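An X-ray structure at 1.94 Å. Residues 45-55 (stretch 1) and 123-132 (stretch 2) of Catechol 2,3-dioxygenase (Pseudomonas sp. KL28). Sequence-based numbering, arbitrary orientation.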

# COMPACT_ATOMS: atom_id res chain seq x y z
N PHE C 45 -25.08 -0.26 -15.95
CA PHE C 45 -23.98 0.29 -15.16
C PHE C 45 -22.66 0.01 -15.85
O PHE C 45 -22.57 -0.84 -16.73
CB PHE C 45 -23.91 -0.37 -13.78
CG PHE C 45 -25.10 -0.11 -12.90
CD1 PHE C 45 -26.16 -1.01 -12.86
CD2 PHE C 45 -25.12 0.99 -12.06
CE1 PHE C 45 -27.22 -0.82 -11.97
CE2 PHE C 45 -26.17 1.19 -11.17
CZ PHE C 45 -27.22 0.28 -11.13
N LYS C 46 -21.62 0.74 -15.42
CA LYS C 46 -20.27 0.56 -15.93
C LYS C 46 -19.28 1.03 -14.86
O LYS C 46 -19.66 1.76 -13.94
CB LYS C 46 -20.05 1.38 -17.21
CG LYS C 46 -19.92 2.88 -16.97
CD LYS C 46 -19.64 3.60 -18.27
CE LYS C 46 -18.16 3.49 -18.65
NZ LYS C 46 -17.35 4.42 -17.80
N CYS C 47 -18.03 0.59 -14.95
CA CYS C 47 -17.03 1.01 -13.99
C CYS C 47 -16.62 2.41 -14.43
O CYS C 47 -16.57 2.68 -15.64
CB CYS C 47 -15.83 0.06 -14.01
SG CYS C 47 -16.24 -1.61 -13.40
N TRP C 48 -16.36 3.31 -13.48
CA TRP C 48 -16.00 4.67 -13.84
C TRP C 48 -14.85 4.78 -14.83
O TRP C 48 -14.84 5.69 -15.66
CB TRP C 48 -15.67 5.51 -12.60
CG TRP C 48 -14.36 5.15 -11.94
CD1 TRP C 48 -14.16 4.23 -10.95
CD2 TRP C 48 -13.07 5.70 -12.25
NE1 TRP C 48 -12.82 4.16 -10.63
CE2 TRP C 48 -12.13 5.05 -11.41
CE3 TRP C 48 -12.61 6.66 -13.16
CZ2 TRP C 48 -10.76 5.35 -11.45
CZ3 TRP C 48 -11.23 6.96 -13.20
CH2 TRP C 48 -10.33 6.30 -12.35
N ASP C 49 -13.90 3.84 -14.77
CA ASP C 49 -12.73 3.90 -15.65
C ASP C 49 -12.87 3.26 -17.03
O ASP C 49 -12.01 3.46 -17.88
CB ASP C 49 -11.50 3.32 -14.93
CG ASP C 49 -10.22 4.11 -15.22
OD1 ASP C 49 -10.29 5.12 -15.95
OD2 ASP C 49 -9.14 3.73 -14.72
N GLU C 50 -13.93 2.49 -17.27
CA GLU C 50 -14.11 1.86 -18.59
C GLU C 50 -14.57 2.96 -19.51
O GLU C 50 -14.91 4.04 -19.05
CB GLU C 50 -15.16 0.76 -18.55
CG GLU C 50 -14.88 -0.32 -17.54
CD GLU C 50 -16.01 -1.32 -17.40
OE1 GLU C 50 -17.18 -0.88 -17.29
OE2 GLU C 50 -15.73 -2.54 -17.40
N ARG C 51 -14.61 2.68 -20.82
CA ARG C 51 -15.04 3.70 -21.76
C ARG C 51 -16.39 3.40 -22.42
O ARG C 51 -17.09 4.31 -22.85
CB ARG C 51 -13.97 3.90 -22.84
CG ARG C 51 -12.61 4.21 -22.25
CD ARG C 51 -11.65 4.82 -23.26
NE ARG C 51 -10.33 4.99 -22.66
CZ ARG C 51 -9.28 5.50 -23.29
NH1 ARG C 51 -9.39 5.89 -24.55
NH2 ARG C 51 -8.13 5.61 -22.66
N ASP C 52 -16.75 2.12 -22.45
CA ASP C 52 -18.01 1.70 -23.07
C ASP C 52 -19.24 1.89 -22.18
O ASP C 52 -19.16 1.85 -20.96
CB ASP C 52 -17.89 0.25 -23.55
CG ASP C 52 -17.05 0.13 -24.82
OD1 ASP C 52 -16.72 1.18 -25.42
OD2 ASP C 52 -16.73 -1.01 -25.23
N HIS C 53 -20.39 2.11 -22.83
CA HIS C 53 -21.66 2.37 -22.15
C HIS C 53 -22.01 1.54 -20.91
O HIS C 53 -22.47 2.10 -19.91
CB HIS C 53 -22.81 2.26 -23.16
CG HIS C 53 -24.16 2.55 -22.57
ND1 HIS C 53 -24.97 1.56 -22.04
CD2 HIS C 53 -24.85 3.70 -22.46
CE1 HIS C 53 -26.10 2.11 -21.63
NE2 HIS C 53 -26.06 3.40 -21.87
N SER C 54 -21.81 0.24 -20.98
CA SER C 54 -22.16 -0.63 -19.86
C SER C 54 -21.33 -1.90 -19.81
O SER C 54 -20.77 -2.32 -20.82
CB SER C 54 -23.62 -1.03 -19.98
OG SER C 54 -23.79 -1.89 -21.11
N CYS C 55 -21.27 -2.50 -18.62
CA CYS C 55 -20.56 -3.75 -18.37
C CYS C 55 -21.37 -4.59 -17.36
O CYS C 55 -21.12 -5.78 -17.16
CB CYS C 55 -19.17 -3.48 -17.80
SG CYS C 55 -19.17 -3.03 -16.04
N GLU C 123 -20.04 -4.01 -31.17
CA GLU C 123 -20.44 -2.62 -31.02
C GLU C 123 -21.12 -2.27 -29.70
O GLU C 123 -21.92 -3.03 -29.16
CB GLU C 123 -21.34 -2.22 -32.19
CG GLU C 123 -20.64 -2.24 -33.55
CD GLU C 123 -21.59 -1.88 -34.69
OE1 GLU C 123 -22.18 -0.78 -34.65
OE2 GLU C 123 -21.72 -2.69 -35.63
N LYS C 124 -20.76 -1.10 -29.20
CA LYS C 124 -21.29 -0.56 -27.96
C LYS C 124 -20.75 0.85 -27.83
O LYS C 124 -19.53 1.07 -27.81
CB LYS C 124 -20.88 -1.41 -26.77
CG LYS C 124 -21.38 -0.86 -25.43
CD LYS C 124 -21.12 -1.83 -24.28
CE LYS C 124 -22.13 -2.98 -24.26
NZ LYS C 124 -21.97 -3.81 -23.03
N THR C 125 -21.65 1.81 -27.74
CA THR C 125 -21.29 3.22 -27.64
C THR C 125 -20.22 3.53 -26.60
O THR C 125 -20.28 3.03 -25.47
CB THR C 125 -22.54 4.07 -27.34
OG1 THR C 125 -23.53 3.84 -28.35
CG2 THR C 125 -22.18 5.55 -27.32
N CYS C 126 -19.25 4.34 -27.00
CA CYS C 126 -18.16 4.77 -26.13
C CYS C 126 -18.58 6.08 -25.47
O CYS C 126 -18.73 7.09 -26.15
CB CYS C 126 -16.88 5.00 -26.94
SG CYS C 126 -15.57 5.88 -26.03
N VAL C 127 -18.75 6.05 -24.15
CA VAL C 127 -19.16 7.24 -23.40
C VAL C 127 -17.99 7.92 -22.71
O VAL C 127 -18.09 9.07 -22.28
CB VAL C 127 -20.22 6.89 -22.32
CG1 VAL C 127 -20.89 8.16 -21.79
CG2 VAL C 127 -21.26 5.95 -22.91
N GLY C 128 -16.86 7.20 -22.60
CA GLY C 128 -15.68 7.75 -21.95
C GLY C 128 -15.68 7.41 -20.47
O GLY C 128 -16.65 6.84 -19.98
N ASN C 129 -14.60 7.77 -19.76
CA ASN C 129 -14.48 7.48 -18.33
C ASN C 129 -14.70 8.71 -17.43
O ASN C 129 -14.22 8.75 -16.30
CB ASN C 129 -13.10 6.89 -18.01
CG ASN C 129 -11.96 7.86 -18.32
OD1 ASN C 129 -10.82 7.64 -17.92
ND2 ASN C 129 -12.27 8.93 -19.05
N GLY C 130 -15.42 9.70 -17.94
CA GLY C 130 -15.70 10.89 -17.14
C GLY C 130 -14.54 11.85 -17.01
O GLY C 130 -14.69 12.93 -16.44
N ILE C 131 -13.38 11.46 -17.54
CA ILE C 131 -12.18 12.29 -17.49
C ILE C 131 -11.88 12.86 -18.87
O ILE C 131 -12.09 12.19 -19.87
CB ILE C 131 -10.98 11.46 -17.03
CG1 ILE C 131 -11.26 10.93 -15.62
CG2 ILE C 131 -9.72 12.30 -17.09
CD1 ILE C 131 -10.19 10.04 -15.07
N SER C 132 -11.38 14.09 -18.92
CA SER C 132 -11.09 14.73 -20.19
C SER C 132 -10.23 13.89 -21.14
O SER C 132 -9.45 13.03 -20.71
CB SER C 132 -10.40 16.06 -19.96
OG SER C 132 -10.09 16.68 -21.20

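One carbonyl serves two successive backbone amides: Arg-51 O accepts from Val-127 N at 2.7 Å and from Gly-128 N at 2.9 Å. The second bond is the straighter, with an N-H...O angle of 153° against 136°. Cys-126 CA also approaches Arg-51 O, at 3.5 Å, in a CA-H...O contact.

Next along, His-53 N donates to Thr-125 O at 2.8 Å. This bond and the one from Val-127 N to Arg-51 O frame a single beta bridge, which pairs Asp-52 with Cys-126, their CA atoms 4.3 Å apart. Gly-128 has phi/psi of 91/175. A CB there would be jammed against the carbonyl O of Val-127, so the backbone itself calls for glycine.

A lysine from each stretch reaches across. Lys-124 NZ donates to Ser-54 O at 2.9 Å and makes a weak bond to Ser-54 OG at 3.3 Å. Lys-46 NZ bonds the turn that follows it, at Cys-47 O, 2.9 Å, and Glu-50 O, 2.8 Å. The bond from Lys-46 NZ to Gly-128 O, at 3.3 Å, is weak. Glu-50 O and Gly-128 O are both acceptors and lie 3.4 Å apart; Lys-46 NZ donates to both.

Ile-131 CD1 meets the Trp-48 ring at its edge, 3.8 Å from Trp-48 CZ3. Val-127 CG2 lies 3.7 Å from His-53 CA, and near the plane of the His-53 ring at its edge.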